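Local atomic coordinates of galactokinase (PDB entry 6TEQ), a protein that probably catalyses the ATP-dependent phosphorylation of galactose, as a GHMP-family galactokinase, and here binds 2-deoxy-2-fluoro-galactose. Residues 38-43 and 189-194; 56-61 and 201-206; 195-200 and 216-221. All blocks are in the same frame, centred on the assembly; numbering follows the deposited sequence.

Interaction 1: 38-43 and 189-194. With GAF (2-deoxy-2-fluoro-alpha-D-galactopyranose), chain M.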
loop_
_atom_site.group_PDB
_atom_site.type_symbol
_atom_site.label_atom_id
_atom_site.label_comp_id
_atom_site.label_asym_id
_atom_site.label_seq_id
_atom_site.Cartn_x
_atom_site.Cartn_y
_atom_site.Cartn_z
ATOM N N PRO A 38 9.208 0.042 -3.507
ATOM C CA PRO A 38 8.280 1.077 -3.944
ATOM C C PRO A 38 7.085 1.251 -3.017
ATOM O O PRO A 38 6.643 0.375 -2.280
ATOM C CB PRO A 38 7.853 0.594 -5.323
ATOM C CG PRO A 38 7.805 -0.934 -5.129
ATOM C CD PRO A 38 9.064 -1.193 -4.314
ATOM N N GLY A 39 6.500 2.440 -3.125
ATOM C CA GLY A 39 5.126 2.644 -2.673
ATOM C C GLY A 39 4.176 2.029 -3.685
ATOM O O GLY A 39 4.629 1.403 -4.638
ATOM N N ARG A 40 2.871 2.179 -3.449
ATOM C CA ARG A 40 1.894 1.462 -4.265
ATOM C C ARG A 40 0.635 2.281 -4.409
ATOM O O ARG A 40 0.263 3.053 -3.478
ATOM C CB ARG A 40 1.598 0.094 -3.641
ATOM C CG ARG A 40 0.878 0.110 -2.310
ATOM C CD ARG A 40 -0.611 0.030 -2.443
ATOM N NE ARG A 40 -1.276 0.235 -1.154
ATOM C CZ ARG A 40 -1.629 1.390 -0.634
ATOM N NH1 ARG A 40 -2.195 1.409 0.572
ATOM N NH2 ARG A 40 -1.554 2.520 -1.327
ATOM N N VAL A 41 -0.106 1.991 -5.476
ATOM C CA VAL A 41 -1.540 2.369 -5.539
ATOM C C VAL A 41 -2.380 1.113 -5.763
ATOM O O VAL A 41 -2.138 0.337 -6.689
ATOM C CB VAL A 41 -1.820 3.444 -6.600
ATOM C CG1 VAL A 41 -1.505 4.829 -6.113
ATOM C CG2 VAL A 41 -1.002 3.224 -7.839
ATOM N N ASN A 42 -3.405 0.984 -4.945
ATOM C CA ASN A 42 -4.374 -0.103 -5.106
ATOM C C ASN A 42 -5.350 0.350 -6.181
ATOM O O ASN A 42 -6.068 1.313 -5.987
ATOM C CB ASN A 42 -5.028 -0.490 -3.796
ATOM C CG ASN A 42 -5.666 -1.848 -3.898
ATOM O OD1 ASN A 42 -5.316 -2.630 -4.778
ATOM N ND2 ASN A 42 -6.621 -2.063 -3.015
ATOM N N LEU A 43 -5.388 -0.355 -7.291
ATOM C CA LEU A 43 -6.303 0.070 -8.356
ATOM C C LEU A 43 -7.734 -0.139 -7.866
ATOM O O LEU A 43 -8.601 0.692 -8.158
ATOM C CB LEU A 43 -6.033 -0.672 -9.652
ATOM C CG LEU A 43 -4.671 -0.482 -10.290
ATOM C CD1 LEU A 43 -4.556 -1.412 -11.457
ATOM C CD2 LEU A 43 -4.430 0.967 -10.707
ATOM N N GLY A 189 -1.990 -7.087 4.391
ATOM C CA GLY A 189 -0.776 -7.340 3.638
ATOM C C GLY A 189 -0.745 -6.799 2.270
ATOM O O GLY A 189 0.205 -7.141 1.543
ATOM N N LEU A 190 -1.786 -6.069 1.845
ATOM C CA LEU A 190 -1.910 -5.449 0.504
ATOM C C LEU A 190 -0.583 -4.792 0.104
ATOM O O LEU A 190 -0.036 -5.033 -1.012
ATOM C CB LEU A 190 -3.020 -4.384 0.588
ATOM C CG LEU A 190 -3.349 -3.577 -0.670
ATOM C CD1 LEU A 190 -4.338 -2.458 -0.344
ATOM C CD2 LEU A 190 -2.104 -2.997 -1.288
ATOM N N ASP A 191 -0.103 -3.920 0.978
ATOM C CA ASP A 191 0.915 -2.952 0.616
ATOM C C ASP A 191 2.261 -3.656 0.453
ATOM O O ASP A 191 3.067 -3.309 -0.476
ATOM C CB ASP A 191 1.043 -1.849 1.651
ATOM C CG ASP A 191 -0.207 -1.079 1.992
ATOM O OD1 ASP A 191 -1.205 -1.237 1.246
ATOM O OD2 ASP A 191 -0.053 -0.232 2.888
ATOM N N GLN A 192 2.531 -4.621 1.321
ATOM C CA GLN A 192 3.816 -5.313 1.391
ATOM C C GLN A 192 3.883 -6.330 0.237
ATOM O O GLN A 192 4.970 -6.465 -0.432
ATOM C CB GLN A 192 3.967 -6.001 2.740
ATOM C CG GLN A 192 3.947 -5.024 3.922
ATOM C CD GLN A 192 2.563 -4.662 4.430
ATOM O OE1 GLN A 192 1.508 -5.037 3.857
ATOM N NE2 GLN A 192 2.548 -3.920 5.525
ATOM N N ASN A 193 2.796 -6.960 -0.118
ATOM C CA ASN A 193 2.737 -7.820 -1.308
ATOM C C ASN A 193 2.976 -7.001 -2.533
ATOM O O ASN A 193 3.773 -7.430 -3.444
ATOM C CB ASN A 193 1.402 -8.618 -1.338
ATOM C CG ASN A 193 1.418 -9.855 -0.466
ATOM O OD1 ASN A 193 1.922 -10.875 -0.906
ATOM N ND2 ASN A 193 0.964 -9.764 0.774
ATOM N N ALA A 194 2.362 -5.822 -2.657
ATOM C CA ALA A 194 2.599 -4.940 -3.829
ATOM C C ALA A 194 4.063 -4.602 -3.900
ATOM O O ALA A 194 4.678 -4.745 -4.955
ATOM C CB ALA A 194 1.763 -3.700 -3.748
HETATM C C1 GAF M . -4.291 0.261 4.347
HETATM C C2 GAF M . -3.673 -1.052 4.778
HETATM F F2 GAF M . -2.361 -0.848 5.051
HETATM C C3 GAF M . -3.816 -2.122 3.717
HETATM O O3 GAF M . -3.480 -3.360 4.259
HETATM C C4 GAF M . -5.288 -2.223 3.215
HETATM O O4 GAF M . -6.176 -2.770 4.182
HETATM C C5 GAF M . -5.746 -0.867 2.800
HETATM O O5 GAF M . -5.627 0.031 3.878
HETATM C C6 GAF M . -7.180 -0.836 2.312
HETATM O O6 GAF M . -7.348 -1.636 1.142
HETATM O O1 GAF M . -3.420 0.724 3.331
HETATM O O HOH W 1 4.002 -0.322 -1.189
#

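Interaction 2: 56-61 and 201-206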
loop_
_atom_site.group_PDB
_atom_site.type_symbol
_atom_site.label_atom_id
_atom_site.label_comp_id
_atom_site.label_asym_id
_atom_site.label_seq_id
_atom_site.Cartn_x
_atom_site.Cartn_y
_atom_site.Cartn_z
ATOM N N LEU A 56 -5.849 -5.475 -6.242
ATOM C CA LEU A 56 -5.178 -5.215 -7.527
ATOM C C LEU A 56 -4.278 -4.002 -7.449
ATOM O O LEU A 56 -4.587 -2.975 -8.063
ATOM C CB LEU A 56 -6.248 -5.096 -8.612
ATOM C CG LEU A 56 -5.718 -5.178 -10.032
ATOM C CD1 LEU A 56 -5.183 -6.582 -10.345
ATOM C CD2 LEU A 56 -6.807 -4.809 -11.007
ATOM N N PRO A 57 -3.149 -4.120 -6.712
ATOM C CA PRO A 57 -2.211 -3.000 -6.682
ATOM C C PRO A 57 -1.183 -3.024 -7.810
ATOM O O PRO A 57 -0.961 -4.016 -8.462
ATOM C CB PRO A 57 -1.489 -3.215 -5.344
ATOM C CG PRO A 57 -1.467 -4.738 -5.159
ATOM C CD PRO A 57 -2.859 -5.175 -5.688
ATOM N N ILE A 58 -0.657 -1.819 -8.033
ATOM C CA ILE A 58 0.578 -1.589 -8.820
ATOM C C ILE A 58 1.600 -0.974 -7.895
ATOM O O ILE A 58 1.225 -0.274 -6.905
ATOM C CB ILE A 58 0.325 -0.711 -10.048
ATOM C CG1 ILE A 58 -0.194 0.672 -9.680
ATOM C CG2 ILE A 58 -0.597 -1.432 -11.006
ATOM C CD1 ILE A 58 -0.135 1.671 -10.777
ATOM N N ALA A 59 2.849 -1.197 -8.237
ATOM C CA ALA A 59 3.956 -0.535 -7.534
ATOM C C ALA A 59 4.186 0.798 -8.237
ATOM O O ALA A 59 4.272 0.854 -9.504
ATOM C CB ALA A 59 5.183 -1.382 -7.581
ATOM N N LEU A 60 4.326 1.868 -7.473
ATOM C CA LEU A 60 4.717 3.165 -8.042
ATOM C C LEU A 60 6.199 3.181 -8.427
ATOM O O LEU A 60 7.015 2.424 -7.908
ATOM C CB LEU A 60 4.404 4.263 -7.041
ATOM C CG LEU A 60 2.940 4.595 -6.839
ATOM C CD1 LEU A 60 2.849 5.505 -5.644
ATOM C CD2 LEU A 60 2.382 5.289 -8.069
ATOM N N PRO A 61 6.626 4.126 -9.286
ATOM C CA PRO A 61 8.047 4.292 -9.506
ATOM C C PRO A 61 8.750 4.901 -8.283
ATOM O O PRO A 61 9.958 4.803 -8.148
ATOM C CB PRO A 61 8.080 5.290 -10.633
ATOM C CG PRO A 61 6.758 5.999 -10.661
ATOM C CD PRO A 61 5.784 4.996 -10.121
ATOM N N GLY A 201 4.721 -2.823 -15.696
ATOM C CA GLY A 201 3.653 -2.971 -16.695
ATOM C C GLY A 201 2.509 -3.893 -16.287
ATOM O O GLY A 201 1.692 -4.212 -17.181
ATOM N N HIS A 202 2.447 -4.353 -15.039
ATOM C CA HIS A 202 1.407 -5.280 -14.574
ATOM C C HIS A 202 0.845 -4.825 -13.232
ATOM O O HIS A 202 1.586 -4.208 -12.452
ATOM C CB HIS A 202 1.999 -6.682 -14.430
ATOM C CG HIS A 202 2.425 -7.265 -15.715
ATOM N ND1 HIS A 202 3.580 -6.867 -16.350
ATOM C CD2 HIS A 202 1.823 -8.177 -16.499
ATOM C CE1 HIS A 202 3.695 -7.573 -17.468
ATOM N NE2 HIS A 202 2.614 -8.377 -17.607
ATOM N N ALA A 203 -0.419 -5.187 -13.002
ATOM C CA ALA A 203 -1.065 -5.131 -11.694
ATOM C C ALA A 203 -1.004 -6.520 -11.071
ATOM O O ALA A 203 -1.033 -7.501 -11.811
ATOM C CB ALA A 203 -2.471 -4.585 -11.902
ATOM N N LEU A 204 -0.958 -6.551 -9.768
ATOM C CA LEU A 204 -0.838 -7.772 -9.026
ATOM C C LEU A 204 -2.229 -8.237 -8.554
ATOM O O LEU A 204 -2.856 -7.614 -7.627
ATOM C CB LEU A 204 0.074 -7.515 -7.842
ATOM C CG LEU A 204 0.390 -8.772 -7.027
ATOM C CD1 LEU A 204 1.417 -9.601 -7.757
ATOM C CD2 LEU A 204 0.891 -8.412 -5.650
ATOM N N LEU A 205 -2.870 -9.178 -9.251
ATOM C CA LEU A 205 -4.183 -9.699 -8.734
ATOM C C LEU A 205 -3.859 -10.652 -7.571
ATOM O O LEU A 205 -3.364 -11.769 -7.780
ATOM C CB LEU A 205 -4.921 -10.403 -9.870
ATOM C CG LEU A 205 -6.214 -11.061 -9.471
ATOM C CD1 LEU A 205 -7.189 -10.108 -8.790
ATOM C CD2 LEU A 205 -6.824 -11.734 -10.671
ATOM N N LEU A 206 -4.036 -10.117 -6.373
ATOM C CA LEU A 206 -3.590 -10.745 -5.118
ATOM C C LEU A 206 -4.819 -11.352 -4.461
ATOM O O LEU A 206 -5.819 -10.674 -4.198
ATOM C CB LEU A 206 -2.929 -9.663 -4.279
ATOM C CG LEU A 206 -2.600 -10.096 -2.859
ATOM C CD1 LEU A 206 -1.459 -11.086 -2.881
ATOM C CD2 LEU A 206 -2.247 -8.891 -2.028
HETATM O O HOH W 2 3.481 -2.631 -10.686
#

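Interaction 3: 195-200 and 216-221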
loop_
_atom_site.group_PDB
_atom_site.type_symbol
_atom_site.label_atom_id
_atom_site.label_comp_id
_atom_site.label_asym_id
_atom_site.label_seq_id
_atom_site.Cartn_x
_atom_site.Cartn_y
_atom_site.Cartn_z
ATOM N N SER A 195 4.639 -4.144 -2.806
ATOM C CA SER A 195 5.981 -3.540 -2.815
ATOM C C SER A 195 7.000 -4.610 -3.214
ATOM O O SER A 195 8.014 -4.296 -3.849
ATOM C CB SER A 195 6.279 -2.945 -1.430
ATOM O OG SER A 195 7.452 -2.186 -1.458
ATOM N N MET A 196 6.745 -5.873 -2.891
ATOM C CA MET A 196 7.770 -6.924 -3.089
ATOM C C MET A 196 7.385 -7.894 -4.205
ATOM O O MET A 196 8.254 -8.726 -4.552
ATOM C CB MET A 196 8.056 -7.699 -1.803
ATOM C CG MET A 196 8.609 -6.776 -0.769
ATOM S SD MET A 196 9.334 -7.673 0.603
ATOM C CE MET A 196 11.033 -7.740 0.023
ATOM N N ARG A 197 6.205 -7.767 -4.812
ATOM C CA ARG A 197 5.789 -8.779 -5.800
ATOM C C ARG A 197 5.204 -8.201 -7.070
ATOM O O ARG A 197 5.080 -8.979 -8.058
ATOM C CB ARG A 197 4.806 -9.785 -5.180
ATOM C CG ARG A 197 5.379 -10.483 -3.979
ATOM C CD ARG A 197 4.325 -11.266 -3.334
ATOM N NE ARG A 197 4.087 -12.520 -4.076
ATOM C CZ ARG A 197 3.174 -13.388 -3.798
ATOM N NH1 ARG A 197 2.263 -13.141 -2.850
ATOM N NH2 ARG A 197 3.161 -14.526 -4.484
ATOM N N CYS A 198 4.975 -6.898 -7.144
ATOM C CA CYS A 198 4.502 -6.288 -8.406
ATOM C C CYS A 198 5.578 -6.409 -9.471
ATOM O O CYS A 198 6.777 -6.579 -9.115
ATOM C CB CYS A 198 4.070 -4.860 -8.198
ATOM S SG CYS A 198 2.478 -4.678 -7.363
ATOM N N THR A 199 5.162 -6.293 -10.712
ATOM C CA THR A 199 6.117 -6.215 -11.823
ATOM C C THR A 199 5.787 -5.018 -12.725
ATOM O O THR A 199 4.654 -4.549 -12.811
ATOM C CB THR A 199 6.157 -7.534 -12.590
ATOM O OG1 THR A 199 4.871 -7.771 -13.195
ATOM C CG2 THR A 199 6.533 -8.716 -11.725
ATOM N N GLU A 200 6.786 -4.565 -13.411
ATOM C CA GLU A 200 6.644 -3.431 -14.350
ATOM C C GLU A 200 5.607 -3.769 -15.432
ATOM O O GLU A 200 5.573 -4.904 -15.919
ATOM C CB GLU A 200 7.972 -3.094 -14.995
ATOM C CG GLU A 200 7.911 -1.847 -15.862
ATOM C CD GLU A 200 7.366 -2.006 -17.286
ATOM O OE1 GLU A 200 7.474 -3.146 -17.856
ATOM O OE2 GLU A 200 6.807 -0.991 -17.827
ATOM N N GLU A 216 0.101 -19.697 -5.837
ATOM C CA GLU A 216 -1.373 -19.725 -5.993
ATOM C C GLU A 216 -2.005 -18.351 -5.818
ATOM O O GLU A 216 -3.174 -18.217 -6.188
ATOM C CB GLU A 216 -1.991 -20.671 -4.946
ATOM C CG GLU A 216 -1.728 -22.154 -5.190
ATOM C CD GLU A 216 -2.250 -23.120 -4.118
ATOM O OE1 GLU A 216 -2.422 -22.731 -2.900
ATOM O OE2 GLU A 216 -2.379 -24.333 -4.474
ATOM N N ASN A 217 -1.327 -17.402 -5.137
ATOM C CA ASN A 217 -2.070 -16.252 -4.568
ATOM C C ASN A 217 -1.770 -14.971 -5.362
ATOM O O ASN A 217 -2.375 -13.948 -4.999
ATOM C CB ASN A 217 -1.889 -16.132 -3.078
ATOM C CG ASN A 217 -0.586 -15.545 -2.614
ATOM O OD1 ASN A 217 0.285 -15.147 -3.416
ATOM N ND2 ASN A 217 -0.445 -15.455 -1.317
ATOM N N VAL A 218 -1.015 -15.059 -6.446
ATOM C CA VAL A 218 -0.876 -13.919 -7.340
ATOM C C VAL A 218 -0.995 -14.306 -8.801
ATOM O O VAL A 218 -0.566 -15.358 -9.214
ATOM C CB VAL A 218 0.422 -13.160 -7.116
ATOM C CG1 VAL A 218 0.458 -12.477 -5.780
ATOM C CG2 VAL A 218 1.688 -13.900 -7.443
ATOM N N SER A 219 -1.349 -13.293 -9.576
ATOM C CA SER A 219 -1.596 -13.377 -11.026
ATOM C C SER A 219 -1.259 -12.019 -11.650
ATOM O O SER A 219 -1.995 -11.039 -11.383
ATOM C CB SER A 219 -3.008 -13.797 -11.277
ATOM O OG SER A 219 -3.327 -13.592 -12.632
ATOM N N GLN A 220 -0.171 -11.940 -12.419
ATOM C CA GLN A 220 0.273 -10.653 -12.983
ATOM C C GLN A 220 -0.688 -10.294 -14.119
ATOM O O GLN A 220 -0.819 -11.089 -15.088
ATOM C CB GLN A 220 1.696 -10.740 -13.488
ATOM C CG GLN A 220 2.703 -11.054 -12.400
ATOM C CD GLN A 220 2.945 -9.995 -11.378
ATOM O OE1 GLN A 220 2.634 -8.859 -11.643
ATOM N NE2 GLN A 220 3.558 -10.373 -10.245
ATOM N N GLN A 221 -1.393 -9.170 -14.003
ATOM C CA GLN A 221 -2.396 -8.755 -14.983
ATOM C C GLN A 221 -1.786 -7.603 -15.788
ATOM O O GLN A 221 -1.203 -6.663 -15.209
ATOM C CB GLN A 221 -3.653 -8.287 -14.267
ATOM C CG GLN A 221 -4.369 -9.400 -13.555
ATOM C CD GLN A 221 -4.902 -10.374 -14.570
ATOM O OE1 GLN A 221 -5.379 -10.001 -15.636
ATOM N NE2 GLN A 221 -4.962 -11.646 -14.170
HETATM O O HOH W 3 2.275 -6.267 -10.604
#

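Interaction 1: 38-43 and 189-194
Arg40 reaches from its strand to the first turn of the facing helix and grips Asp191 side-on, both donors converging on one oxygen: NE lies 2.8 Å and NH1 2.9 Å from Asp191 OD1. The guanidinium and carboxylate planes stand almost perpendicular, 83° apart, and both nitrogens come to OD1 from the same face of the carboxylate, above its plane. This salt bridge is therefore no flat two-oxygen pairing. Asp191 OD2 faces the ligand, 3.2 Å from GAF F2, a close approach and not a hydrogen bond. A bend at chi2 (92°) turns CD of Arg40 out of line with the first bonds and lays it against Leu190 CD2. At the near end of the chain, Arg40 CB rests on Ala194 CB at 3.8 Å, one helical turn further on.

The setting is the sugar pocket of the GHMP kinase fold, where the strand that includes 38-42 runs past the start of helix 190-197 and the fluorinated galactose sits beside the helix's first residues. Arg40 NH1 points to O1 of the sugar, 3.1 Å away at the guanidinium edge and in its plane, while NH2 is held by Gly138 O. An alanine in place of Arg40 would keep the CB contact but would probably leave Asp191 OD1 without these two donors, its carboxylate freer to turn beside the ligand.

Leu190, in one of its two modelled conformers, lies across the arginine at about a right angle, with CD2 3.3 Å from Arg40 NE. Its CD1 touches both GAF O6 and the amide of Asn42, 3.5 Å from Asn42 ND2, which is hydrogen-bonded to Glu46 OE1 and Gly45 O. A water takes up the upstream end of the contact, donating to Pro38 O and Asp191 O.

Interaction 2: 56-61 and 201-206
Pro57 and Leu204 share the single direct hydrogen bond between the strands: Leu204 N donates to Pro57 O at 2.9 Å, almost straight (174° at the hydrogen) and nearly along the C=O axis. Proline has no N-H to return, and the neighbouring carbonyl is met by carbon instead. Leu56 CA sets its C-H on Leu204 O at 3.3 Å, and the proline ring brings CD to 3.1 Å from the same oxygen. A second C-H contact, from Ala203 CA to Pro57 O, is more bent.

Strands 54-70 and 202-207 are antiparallel neighbours in the mixed sheet of the GHMP kinase fold, but their short segments are splayed, their N-to-C directions 137° apart rather than close to 180°. Beyond Ile58 direct pairing gives way to a water that accepts from Ala59 N at 2.9 Å and also lies beside His202 O.

The apolar contacts divide between two sets of side chains. Ala203 CB is flanked by Leu56 CD1 at 3.7 Å and Ile58 CG2 at 3.8 Å. With CG anti to the backbone N (chi1 -165°), Leu56 brings CG against Ala203 CB; its CD1 also reaches Leu205 CB, 3.9 Å away. Helix 294-318 covers Leu56 and Leu205 through Val314. In the second set, Pro57 CG packs loosely on Leu204 CB, the two side chains crossing at a slant, with Pro57 also lying against Asn42 and Leu204 against Cys198.

Interaction 3: 195-200 and 216-221
Arg197 stretches across to Asn217 and Val218. Its NH1 donates to Asn217 OD1 at 2.9 Å, and NH2 adds a weak bond to the same oxygen. The oxygen lies at the guanidinium edge, while the amide plane is turned 51° from that of the guanidinium. A bend at chi3 (78°) sets the direction of NE from the otherwise extended chain. Val218 comes over one face of the group: CG1 sits above the plane, offset toward the rim and 3.5 Å from Arg197 CZ, with CG2 3.4 Å from NH2. The arginine's charge is met mainly by Asp165; Asn193 OD1 also accepts from NH1 and Pro214 O from NH2, which together probably restrict the rotation of the guanidinium.

The backbone of Arg197 makes its own contact, Gln220 NE2 donating to Arg197 O at 3.0 Å with the oxygen near the amide plane. At Cys198 CB turns away from 216-221, and the side chain touches Leu204.

Thr199 then takes the other end of the glutamine amide: OG1 donates to Gln220 OE1 at 2.9 Å, standing well above the carbonyl plane. A water gives that oxygen a second donor at 2.8 Å and accepts from Thr199 N, so one glutamine side chain spans the backbone from 197 to 199.

The contact thus joins the chain leaving helix 190-197 to the helix-to-strand junction at 217-218 and the strand 218-222, with helix 165-183 packing on Arg197 and strand 202-207 lying against Cys198, Val218 and Gln220.

How the interactions relate
Interactions 1 and 2 are buried, and interaction 3 is only partly so. The chemistry differs with place: a salt bridge beside the sugar in interaction 1, backbone pairing and apolar side-chain packing in interaction 2, and amide, hydroxyl and water bonds in interaction 3. All three reach the same mixed sheet. Interaction 2 abuts interaction 1 where strands 33-42 and 54-70 pair, Leu43 N lying 2.8 Å from Leu56 O, and abuts interaction 3 where strands 202-207 and 218-222 pair. Helix 190-197 serves interaction 1 with its first turn and interaction 3 with its later residues and the chain beyond; Ser195 OG is hydrogen-bonded to Pro38 O, tying the two.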